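Local atomic coordinates of receptor-type adenylate cyclase gresag 4.1 (Trypanosoma brucei, PDB entry 1FX2), a protein that catalyses, through this catalytic domain, the magnesium-dependent conversion of ATP to 3',5'-cyclic AMP and diphosphate, and could serve as a receptor for an unknown ligand. Residues T14-I20 and D62-S68; A78-L83 and L216-R222; F85-W90 and S126-L132. All coordinates share one frame; numbering follows the deposited sequence.

Interaction 1: T14-I20 and D62-S68; sequences TLIFTDI and DSFMIAS
Asp62 OD2 accepts the amide of Ile20, N to OD2 2.8 Å and nearly straight at 166°, with the N-H arriving from above the carboxylate plane. Water 4 sits 2.8 Å from the same OD2 and equally far from Asp19 OD2. The group gets there because CG of Asp62 lies between its own backbone N and carbonyl carbon (chi1 53°), while OD1 goes to Ser23 OG. One step in, Ser63 OG donates to Asp19 OD2 over 2.6 Å, again from above the plane.

Away from this end, strands 14-20 and 63-68 are antiparallel neighbours inside the central sheet of the class III cyclase fold, paired by backbone bonds at Thr14-Ser68, Ile16-Ile66 and Thr18-Phe64. On one face Met65 runs fully extended alongside Phe17, its CG 3.4 Å from Phe17 CZ, and its sulfur makes an oblique Met-aromatic contact. Leu15 CD2 lies on Ala67 CB on that face. The other carries Ile16 against Ile66, CB to CB 4.0 Å; Ile16 also packs on Ala74 of helix 71-87.

Asp19 OD2 and Asp62 OD2 end up 3.7 Å apart, consistent with their predicted role as magnesium ligands; a cation there would probably offset the like charges.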
loop_
_atom_site.group_PDB
_atom_site.type_symbol
_atom_site.label_atom_id
_atom_site.label_comp_id
_atom_site.label_asym_id
_atom_site.label_seq_id
_atom_site.Cartn_x
_atom_site.Cartn_y
_atom_site.Cartn_z
ATOM N N THR A 14 17.221 2.127 -5.632
ATOM C CA THR A 14 16.522 1.474 -4.495
ATOM C C THR A 14 17.405 1.677 -3.271
ATOM O O THR A 14 18.622 1.392 -3.347
ATOM C CB THR A 14 16.244 0.044 -4.718
ATOM O OG1 THR A 14 15.351 -0.069 -5.836
ATOM C CG2 THR A 14 15.514 -0.571 -3.543
ATOM N N LEU A 15 16.859 2.345 -2.234
ATOM C CA LEU A 15 17.622 2.566 -0.983
ATOM C C LEU A 15 17.052 1.734 0.130
ATOM O O LEU A 15 15.851 1.568 0.251
ATOM C CB LEU A 15 17.589 4.016 -0.545
ATOM C CG LEU A 15 18.213 4.957 -1.594
ATOM C CD1 LEU A 15 17.942 6.429 -1.224
ATOM C CD2 LEU A 15 19.736 4.654 -1.720
ATOM N N ILE A 16 17.983 1.195 0.920
ATOM C CA ILE A 16 17.621 0.368 2.104
ATOM C C ILE A 16 18.279 1.045 3.288
ATOM O O ILE A 16 19.462 1.396 3.280
ATOM C CB ILE A 16 18.293 -0.963 2.034
ATOM C CG1 ILE A 16 17.980 -1.713 0.706
ATOM C CG2 ILE A 16 17.779 -1.841 3.175
ATOM C CD1 ILE A 16 18.860 -2.974 0.564
ATOM N N PHE A 17 17.493 1.325 4.332
ATOM C CA PHE A 17 18.014 1.808 5.611
ATOM C C PHE A 17 17.722 0.767 6.645
ATOM O O PHE A 17 16.695 0.093 6.618
ATOM C CB PHE A 17 17.318 3.148 6.058
ATOM C CG PHE A 17 17.822 4.330 5.317
ATOM C CD1 PHE A 17 17.348 4.630 4.049
ATOM C CD2 PHE A 17 18.811 5.115 5.867
ATOM C CE1 PHE A 17 17.850 5.726 3.308
ATOM C CE2 PHE A 17 19.311 6.235 5.113
ATOM C CZ PHE A 17 18.807 6.528 3.823
ATOM N N THR A 18 18.681 0.585 7.564
ATOM C CA THR A 18 18.538 -0.404 8.637
ATOM C C THR A 18 18.961 0.228 9.941
ATOM O O THR A 18 19.838 1.119 10.009
ATOM C CB THR A 18 19.390 -1.673 8.429
ATOM O OG1 THR A 18 20.771 -1.379 8.698
ATOM C CG2 THR A 18 19.246 -2.272 6.990
ATOM N N ASP A 19 18.382 -0.317 11.031
ATOM C CA ASP A 19 18.790 0.070 12.401
ATOM C C ASP A 19 18.523 -1.031 13.334
ATOM O O ASP A 19 17.535 -1.835 13.159
ATOM C CB ASP A 19 17.979 1.269 13.015
ATOM C CG ASP A 19 18.505 2.603 12.606
ATOM O OD1 ASP A 19 18.032 3.213 11.607
ATOM O OD2 ASP A 19 19.392 3.116 13.286
ATOM N N ILE A 20 19.355 -1.151 14.359
ATOM C CA ILE A 20 19.045 -2.078 15.444
ATOM C C ILE A 20 17.961 -1.403 16.337
ATOM O O ILE A 20 18.112 -0.259 16.750
ATOM C CB ILE A 20 20.278 -2.327 16.309
ATOM C CG1 ILE A 20 21.303 -3.144 15.507
ATOM C CG2 ILE A 20 19.852 -3.129 17.616
ATOM C CD1 ILE A 20 22.676 -3.194 16.247
ATOM N N ASP A 62 24.972 1.853 14.279
ATOM C CA ASP A 62 24.569 0.616 13.663
ATOM C C ASP A 62 23.612 0.888 12.498
ATOM O O ASP A 62 23.075 -0.088 11.953
ATOM C CB ASP A 62 23.861 -0.333 14.689
ATOM C CG ASP A 62 22.671 0.353 15.446
ATOM O OD1 ASP A 62 22.815 0.836 16.581
ATOM O OD2 ASP A 62 21.569 0.530 14.823
ATOM N N SER A 63 23.430 2.108 12.092
ATOM C CA SER A 63 22.507 2.402 10.994
ATOM C C SER A 63 23.220 2.245 9.656
ATOM O O SER A 63 24.194 2.985 9.382
ATOM C CB SER A 63 22.026 3.819 11.109
ATOM O OG SER A 63 21.546 4.231 12.439
ATOM N N PHE A 64 22.696 1.407 8.774
ATOM C CA PHE A 64 23.244 1.266 7.394
ATOM C C PHE A 64 22.355 2.035 6.409
ATOM O O PHE A 64 21.111 2.094 6.565
ATOM C CB PHE A 64 23.295 -0.210 6.900
ATOM C CG PHE A 64 24.529 -0.931 7.271
ATOM C CD1 PHE A 64 24.661 -1.458 8.534
ATOM C CD2 PHE A 64 25.560 -1.112 6.359
ATOM C CE1 PHE A 64 25.809 -2.146 8.856
ATOM C CE2 PHE A 64 26.683 -1.778 6.655
ATOM C CZ PHE A 64 26.849 -2.337 7.939
ATOM N N MET A 65 23.028 2.613 5.401
ATOM C CA MET A 65 22.324 3.186 4.201
ATOM C C MET A 65 22.959 2.425 3.055
ATOM O O MET A 65 24.175 2.515 2.806
ATOM C CB MET A 65 22.517 4.709 4.096
ATOM C CG MET A 65 21.805 5.225 2.817
ATOM S SD MET A 65 22.255 6.996 2.713
ATOM C CE MET A 65 21.537 7.459 1.103
ATOM N N ILE A 66 22.124 1.713 2.308
ATOM C CA ILE A 66 22.607 0.818 1.203
ATOM C C ILE A 66 21.841 1.177 -0.094
ATOM O O ILE A 66 20.635 1.451 -0.030
ATOM C CB ILE A 66 22.293 -0.669 1.558
ATOM C CG1 ILE A 66 23.071 -1.080 2.837
ATOM C CG2 ILE A 66 22.726 -1.614 0.373
ATOM C CD1 ILE A 66 22.523 -2.319 3.487
ATOM N N ALA A 67 22.574 1.252 -1.227
ATOM C CA ALA A 67 21.903 1.559 -2.510
ATOM C C ALA A 67 22.000 0.354 -3.430
ATOM O O ALA A 67 22.927 -0.433 -3.361
ATOM C CB ALA A 67 22.577 2.793 -3.191
ATOM N N SER A 68 21.022 0.201 -4.299
ATOM C CA SER A 68 21.053 -0.949 -5.234
ATOM C C SER A 68 20.527 -0.490 -6.619
ATOM O O SER A 68 19.571 0.267 -6.690
ATOM C CB SER A 68 20.075 -2.017 -4.755
ATOM O OG SER A 68 20.077 -3.107 -5.666
HETATM O O HOH W 1 16.596 0.230 -8.159
HETATM O O HOH W 2 21.108 -1.906 11.297
HETATM O O HOH W 3 19.699 3.634 8.750
HETATM O O HOH W 4 20.027 2.516 15.961
#

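Interaction 2: A78-L83 and L216-R222; sequences AQELQL and LNTVPSR. With DTT (2,3-dihydroxy-1,4-dithiobutane), chain C.
Leu216 is the last residue of strand 211-216, and its CD2 comes no closer than 4.3 Å to Gln79 CB of helix 71-87. The chain then leaves the central sheet of the cyclase domain and closes a type II beta turn, Val219 to Arg222, beside the helix. Asn217 reaches the helix through its carbonyl: water 5 donates to Asn217 O and to Gln79 OE1.

Thr218 fits between two residues a turn apart. Its CG2 lies 3.7 Å from Gln79 CA; OG1, placed between backbone N and carbonyl carbon (chi1 62°), presses on Gln82 CB at 3.3 Å. Val219 CG2 touches Leu83 CD2 at 3.9 Å.

Arg222, bent at chi3, turns the guanidinium edge toward the helix, nearly perpendicular to the Gln82 amide. NH1 bonds Gly174 O and NH2 Leu128 O. The NH1 bond to Gln82 OE1 is doubtful, since OE1 crowds the dithiothreitol, probably from the crystallisation liquor; Gln82 NE2 is hydrogen-bonded to Val134 O. The ligand fits imperfectly, so the bonds of its O3 to Gln82 O (2.6 Å) and Arg222 NH2 (2.8 Å) are less certain. Val219 CG2 covers the centre of the guanidinium, 3.6 Å above its plane.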
loop_
_atom_site.group_PDB
_atom_site.type_symbol
_atom_site.label_atom_id
_atom_site.label_comp_id
_atom_site.label_asym_id
_atom_site.label_seq_id
_atom_site.Cartn_x
_atom_site.Cartn_y
_atom_site.Cartn_z
ATOM N N ALA A 78 17.296 -7.697 2.091
ATOM C CA ALA A 78 16.541 -7.465 3.343
ATOM C C ALA A 78 15.958 -8.745 3.865
ATOM O O ALA A 78 15.999 -8.973 5.082
ATOM C CB ALA A 78 15.435 -6.407 3.052
ATOM N N GLN A 79 15.454 -9.599 2.990
ATOM C CA GLN A 79 14.948 -10.875 3.429
ATOM C C GLN A 79 16.086 -11.709 4.041
ATOM O O GLN A 79 15.910 -12.318 5.135
ATOM C CB GLN A 79 14.280 -11.533 2.256
ATOM C CG GLN A 79 13.779 -12.906 2.487
ATOM C CD GLN A 79 12.720 -13.206 1.415
ATOM O OE1 GLN A 79 11.540 -12.930 1.611
ATOM N NE2 GLN A 79 13.164 -13.658 0.269
ATOM N N GLU A 80 17.256 -11.760 3.387
ATOM C CA GLU A 80 18.389 -12.562 3.927
ATOM C C GLU A 80 19.021 -11.988 5.171
ATOM O O GLU A 80 19.658 -12.658 6.010
ATOM C CB GLU A 80 19.484 -12.793 2.840
ATOM C CG GLU A 80 19.036 -13.711 1.749
ATOM C CD GLU A 80 18.510 -15.053 2.216
ATOM O OE1 GLU A 80 19.085 -15.616 3.190
ATOM O OE2 GLU A 80 17.538 -15.596 1.624
ATOM N N LEU A 81 18.813 -10.717 5.349
ATOM C CA LEU A 81 19.346 -10.066 6.550
ATOM C C LEU A 81 18.454 -10.629 7.700
ATOM O O LEU A 81 19.004 -11.132 8.712
ATOM C CB LEU A 81 19.176 -8.549 6.431
ATOM C CG LEU A 81 19.789 -7.743 7.599
ATOM C CD1 LEU A 81 19.937 -6.255 7.179
ATOM C CD2 LEU A 81 18.848 -7.692 8.834
ATOM N N GLN A 82 17.141 -10.621 7.597
ATOM C CA GLN A 82 16.327 -11.117 8.689
ATOM C C GLN A 82 16.600 -12.582 8.976
ATOM O O GLN A 82 16.709 -12.977 10.151
ATOM C CB GLN A 82 14.840 -10.908 8.395
ATOM C CG GLN A 82 14.427 -9.382 8.219
ATOM C CD GLN A 82 14.585 -8.612 9.531
ATOM O OE1 GLN A 82 14.705 -9.228 10.611
ATOM N NE2 GLN A 82 14.758 -7.322 9.429
ATOM N N LEU A 83 16.719 -13.400 7.901
ATOM C CA LEU A 83 16.976 -14.825 8.065
ATOM C C LEU A 83 18.378 -15.119 8.636
ATOM O O LEU A 83 18.465 -15.881 9.609
ATOM C CB LEU A 83 16.764 -15.549 6.742
ATOM C CG LEU A 83 15.303 -15.457 6.273
ATOM C CD1 LEU A 83 15.261 -15.827 4.757
ATOM C CD2 LEU A 83 14.424 -16.458 7.044
ATOM N N LEU A 216 7.214 -6.787 4.066
ATOM C CA LEU A 216 7.811 -7.973 3.389
ATOM C C LEU A 216 7.877 -9.070 4.375
ATOM O O LEU A 216 8.625 -8.956 5.387
ATOM C CB LEU A 216 9.236 -7.584 2.849
ATOM C CG LEU A 216 10.016 -8.768 2.251
ATOM C CD1 LEU A 216 9.402 -9.034 0.849
ATOM C CD2 LEU A 216 11.424 -8.286 2.000
ATOM N N ASN A 217 7.269 -10.218 4.083
ATOM C CA ASN A 217 7.262 -11.285 5.062
ATOM C C ASN A 217 8.534 -12.078 4.760
ATOM O O ASN A 217 8.716 -12.568 3.650
ATOM C CB ASN A 217 5.963 -12.079 4.890
ATOM C CG ASN A 217 4.733 -11.242 5.249
ATOM O OD1 ASN A 217 3.723 -11.100 4.466
ATOM N ND2 ASN A 217 4.807 -10.612 6.367
ATOM N N THR A 218 9.398 -12.212 5.755
ATOM C CA THR A 218 10.748 -12.818 5.635
ATOM C C THR A 218 10.713 -14.123 6.448
ATOM O O THR A 218 10.591 -15.229 5.905
ATOM C CB THR A 218 11.896 -11.824 6.098
ATOM O OG1 THR A 218 11.766 -11.458 7.478
ATOM C CG2 THR A 218 11.794 -10.512 5.299
ATOM N N VAL A 219 10.919 -13.983 7.757
ATOM C CA VAL A 219 10.784 -15.134 8.682
ATOM C C VAL A 219 9.299 -15.486 8.707
ATOM O O VAL A 219 8.380 -14.748 9.118
ATOM C CB VAL A 219 11.263 -14.731 9.991
ATOM C CG1 VAL A 219 11.019 -15.850 11.006
ATOM C CG2 VAL A 219 12.714 -14.446 9.873
ATOM N N PRO A 220 8.992 -16.697 8.293
ATOM C CA PRO A 220 7.576 -17.060 8.270
ATOM C C PRO A 220 6.835 -17.050 9.672
ATOM O O PRO A 220 7.415 -17.477 10.641
ATOM C CB PRO A 220 7.606 -18.488 7.645
ATOM C CG PRO A 220 9.016 -18.602 7.034
ATOM C CD PRO A 220 9.897 -17.804 7.902
ATOM N N SER A 221 5.617 -16.523 9.737
ATOM C CA SER A 221 4.768 -16.387 10.928
ATOM C C SER A 221 5.199 -15.328 11.980
ATOM O O SER A 221 4.664 -15.264 13.067
ATOM C CB SER A 221 4.605 -17.681 11.687
ATOM O OG SER A 221 4.300 -18.673 10.716
ATOM N N ARG A 222 6.201 -14.542 11.623
ATOM C CA ARG A 222 6.567 -13.495 12.512
ATOM C C ARG A 222 5.522 -12.382 12.385
ATOM O O ARG A 222 5.219 -11.915 11.241
ATOM C CB ARG A 222 7.957 -13.005 12.030
ATOM C CG ARG A 222 8.576 -12.021 12.924
ATOM C CD ARG A 222 9.975 -11.579 12.360
ATOM N NE ARG A 222 11.099 -12.400 12.862
ATOM C CZ ARG A 222 12.342 -12.103 12.560
ATOM N NH1 ARG A 222 12.645 -11.069 11.777
ATOM N NH2 ARG A 222 13.356 -12.803 13.133
HETATM S S1 DTT C . 16.082 -8.713 12.875
HETATM C C1 DTT C . 17.115 -10.121 12.614
HETATM C C2 DTT C . 16.111 -11.069 13.073
HETATM O O2 DTT C . 17.457 -11.313 14.794
HETATM C C3 DTT C . 16.135 -11.311 14.480
HETATM O O3 DTT C . 15.886 -11.810 12.329
HETATM C C4 DTT C . 15.574 -12.490 14.985
HETATM S S4 DTT C . 15.111 -11.630 16.400
HETATM O O HOH W 5 8.941 -12.834 1.010
#

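Interaction 3: F85-W90 and S126-L132; sequences FLHHDW and SRLWNGL
Asn130 and Leu86 supply the main polar link. Asn130 ND2 donates to Leu86 O at 2.8 Å with an angle of 164°; the acceptor lies near the amide plane, although the N-H comes in above the plane of the carbonyl. The same nitrogen makes a weak, bent bond to His88 O, 2.7 Å away. CG of Asn130 stands anti to its backbone N (chi1 179°), which carries the amide out across the end of the helix. Its OD1 accepts a hydrogen bond from water 6, and that water accepts the backbone N-H of Trp90. A further bond runs within 85-90: Trp90 NE1 donates to Phe85 O at 3.1 Å, in the indole plane, fixing the rotation of the ring.

These bonds sit where helix 71-87 finishes, His88 being the first residue to leave helical angles. One asparagine side chain thus grips Leu86 O and, weakly, His88 O just beyond, and the segment 126-132, coming off helix 122-128, is tied to the helix end. O2 of the bound dithiothreitol lies in hydrogen-bonding contact with both Asn130 O and Leu132 O, which must share its one proton, so the joint forms one wall of that pocket.

Aromatic contacts centre on Trp90. Gly131 CA makes a CH-pi contact over the five-membered ring, 3.6 Å from its centroid, while His88 CD2 covers the opposite face of the indole. The glycine has a positive phi (77°), and it brings the backbone right onto the ring. Leu132 CG sits off-centre over the six-membered ring, its CD1 3.6 Å from Trp90 CZ3, and the Asn130 amide meets the indole edge through ND2.

Other side chains meet backbone. Leu86 CD1 lies 3.5 Å from Trp129 N, and CD2 approaches Arg127 O. The edge of the Phe85 ring, at CD2, faces Leu132 O at 3.9 Å.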
loop_
_atom_site.group_PDB
_atom_site.type_symbol
_atom_site.label_atom_id
_atom_site.label_comp_id
_atom_site.label_asym_id
_atom_site.label_seq_id
_atom_site.Cartn_x
_atom_site.Cartn_y
_atom_site.Cartn_z
ATOM N N PHE A 85 20.260 -13.227 10.461
ATOM C CA PHE A 85 20.332 -12.814 11.860
ATOM C C PHE A 85 19.588 -13.801 12.744
ATOM O O PHE A 85 20.050 -14.126 13.880
ATOM C CB PHE A 85 19.732 -11.405 12.025
ATOM C CG PHE A 85 20.723 -10.304 11.784
ATOM C CD1 PHE A 85 21.398 -10.189 10.585
ATOM C CD2 PHE A 85 20.958 -9.347 12.803
ATOM C CE1 PHE A 85 22.302 -9.116 10.349
ATOM C CE2 PHE A 85 21.872 -8.300 12.571
ATOM C CZ PHE A 85 22.532 -8.194 11.316
ATOM N N LEU A 86 18.462 -14.357 12.294
ATOM C CA LEU A 86 17.716 -15.331 13.085
ATOM C C LEU A 86 18.572 -16.595 13.273
ATOM O O LEU A 86 18.610 -17.222 14.351
ATOM C CB LEU A 86 16.416 -15.685 12.333
ATOM C CG LEU A 86 15.690 -16.916 12.930
ATOM C CD1 LEU A 86 15.021 -16.521 14.331
ATOM C CD2 LEU A 86 14.474 -17.187 11.956
ATOM N N HIS A 87 19.325 -16.939 12.225
ATOM C CA HIS A 87 20.126 -18.179 12.275
ATOM C C HIS A 87 21.427 -18.058 13.023
ATOM O O HIS A 87 21.929 -19.049 13.566
ATOM C CB HIS A 87 20.425 -18.658 10.867
ATOM C CG HIS A 87 19.194 -18.910 10.052
ATOM N ND1 HIS A 87 19.194 -18.854 8.665
ATOM C CD2 HIS A 87 17.905 -19.107 10.428
ATOM C CE1 HIS A 87 17.945 -19.010 8.241
ATOM N NE2 HIS A 87 17.145 -19.179 9.272
ATOM N N HIS A 88 21.913 -16.839 13.166
ATOM C CA HIS A 88 23.184 -16.594 13.846
ATOM C C HIS A 88 23.182 -16.988 15.329
ATOM O O HIS A 88 22.247 -16.760 16.006
ATOM C CB HIS A 88 23.528 -15.095 13.730
ATOM C CG HIS A 88 24.841 -14.709 14.300
ATOM N ND1 HIS A 88 26.031 -15.002 13.640
ATOM C CD2 HIS A 88 25.164 -14.028 15.419
ATOM C CE1 HIS A 88 27.025 -14.499 14.369
ATOM N NE2 HIS A 88 26.535 -13.909 15.446
ATOM N N ASP A 89 24.307 -17.543 15.790
ATOM C CA ASP A 89 24.465 -17.865 17.214
ATOM C C ASP A 89 25.096 -16.632 17.872
ATOM O O ASP A 89 26.275 -16.293 17.707
ATOM C CB ASP A 89 25.389 -19.053 17.373
ATOM C CG ASP A 89 25.579 -19.418 18.845
ATOM O OD1 ASP A 89 25.021 -18.747 19.744
ATOM O OD2 ASP A 89 26.261 -20.410 19.091
ATOM N N TRP A 90 24.278 -15.936 18.611
ATOM C CA TRP A 90 24.691 -14.710 19.306
ATOM C C TRP A 90 25.438 -14.984 20.599
ATOM O O TRP A 90 25.954 -14.034 21.211
ATOM C CB TRP A 90 23.432 -13.806 19.582
ATOM C CG TRP A 90 22.763 -13.335 18.315
ATOM C CD1 TRP A 90 21.765 -13.969 17.678
ATOM C CD2 TRP A 90 23.149 -12.227 17.514
ATOM N NE1 TRP A 90 21.478 -13.351 16.498
ATOM C CE2 TRP A 90 22.316 -12.261 16.354
ATOM C CE3 TRP A 90 24.135 -11.225 17.661
ATOM C CZ2 TRP A 90 22.427 -11.313 15.327
ATOM C CZ3 TRP A 90 24.251 -10.281 16.628
ATOM C CH2 TRP A 90 23.401 -10.331 15.484
ATOM N N SER A 126 11.915 -19.391 19.651
ATOM C CA SER A 126 13.207 -19.579 18.967
ATOM C C SER A 126 13.097 -19.817 17.474
ATOM O O SER A 126 14.057 -19.534 16.764
ATOM C CB SER A 126 13.974 -20.723 19.640
ATOM O OG SER A 126 13.307 -21.963 19.520
ATOM N N ARG A 127 11.946 -20.267 16.964
ATOM C CA ARG A 127 11.845 -20.480 15.524
ATOM C C ARG A 127 11.587 -19.195 14.841
ATOM O O ARG A 127 11.705 -19.121 13.612
ATOM C CB ARG A 127 10.625 -21.371 15.168
ATOM C CG ARG A 127 10.782 -22.782 15.582
ATOM C CD ARG A 127 9.357 -23.486 15.387
ATOM N NE ARG A 127 9.302 -24.641 16.244
ATOM C CZ ARG A 127 8.349 -24.947 17.117
ATOM N NH1 ARG A 127 7.244 -24.208 17.326
ATOM N NH2 ARG A 127 8.580 -25.990 17.865
ATOM N N LEU A 128 11.267 -18.125 15.633
ATOM C CA LEU A 128 10.853 -16.848 15.028
ATOM C C LEU A 128 11.758 -15.675 15.389
ATOM O O LEU A 128 11.766 -14.713 14.594
ATOM C CB LEU A 128 9.419 -16.456 15.531
ATOM C CG LEU A 128 8.390 -17.498 15.102
ATOM C CD1 LEU A 128 7.039 -17.159 15.785
ATOM C CD2 LEU A 128 8.192 -17.450 13.587
ATOM N N TRP A 129 12.463 -15.741 16.517
ATOM C CA TRP A 129 13.186 -14.567 17.034
ATOM C C TRP A 129 14.430 -15.019 17.705
ATOM O O TRP A 129 14.483 -16.060 18.385
ATOM C CB TRP A 129 12.294 -13.811 18.092
ATOM C CG TRP A 129 11.024 -13.188 17.512
ATOM C CD1 TRP A 129 9.762 -13.715 17.563
ATOM C CD2 TRP A 129 10.939 -11.955 16.805
ATOM N NE1 TRP A 129 8.918 -12.893 16.843
ATOM C CE2 TRP A 129 9.616 -11.775 16.413
ATOM C CE3 TRP A 129 11.882 -10.962 16.516
ATOM C CZ2 TRP A 129 9.167 -10.580 15.770
ATOM C CZ3 TRP A 129 11.443 -9.800 15.850
ATOM C CH2 TRP A 129 10.114 -9.618 15.521
ATOM N N ASN A 130 15.479 -14.217 17.501
ATOM C CA ASN A 130 16.792 -14.521 18.102
ATOM C C ASN A 130 17.749 -13.357 17.854
ATOM O O ASN A 130 18.038 -13.014 16.688
ATOM C CB ASN A 130 17.412 -15.763 17.361
ATOM C CG ASN A 130 18.810 -16.167 17.877
ATOM O OD1 ASN A 130 19.132 -16.070 19.056
ATOM N ND2 ASN A 130 19.672 -16.603 16.920
ATOM N N GLY A 131 18.294 -12.807 18.936
ATOM C CA GLY A 131 19.310 -11.795 18.831
ATOM C C GLY A 131 18.858 -10.401 18.477
ATOM O O GLY A 131 17.743 -10.001 18.797
ATOM N N LEU A 132 19.783 -9.604 17.906
ATOM C CA LEU A 132 19.443 -8.199 17.577
ATOM C C LEU A 132 18.262 -8.134 16.612
ATOM O O LEU A 132 18.233 -8.887 15.620
ATOM C CB LEU A 132 20.699 -7.574 16.892
ATOM C CG LEU A 132 21.914 -7.480 17.782
ATOM C CD1 LEU A 132 23.051 -6.943 16.871
ATOM C CD2 LEU A 132 21.724 -6.557 19.023
HETATM O O HOH W 6 21.689 -17.024 19.478
#

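Overall arrangement
Interaction 1 is the buried one, two central strands joined by regular backbone bonds and apolar faces, with acidic groups gathered at one end. Interactions 2 and 3 lie farther out and are partly buried; both use helix 71-87, interaction 3 at its C-terminal end. Interaction 3 relies on side chain-to-backbone bonds, interaction 2 on packing and a water bridge. Along the chain, interaction 3 is nested within the loop closed by interaction 2. The two meet directly: Arg222 NH2 probably bonds to Leu128 O, and Trp129 and Arg222 form a cation-pi pair. Interaction 1 touches them through Thr18 on Leu81 and Ile20 on Leu132.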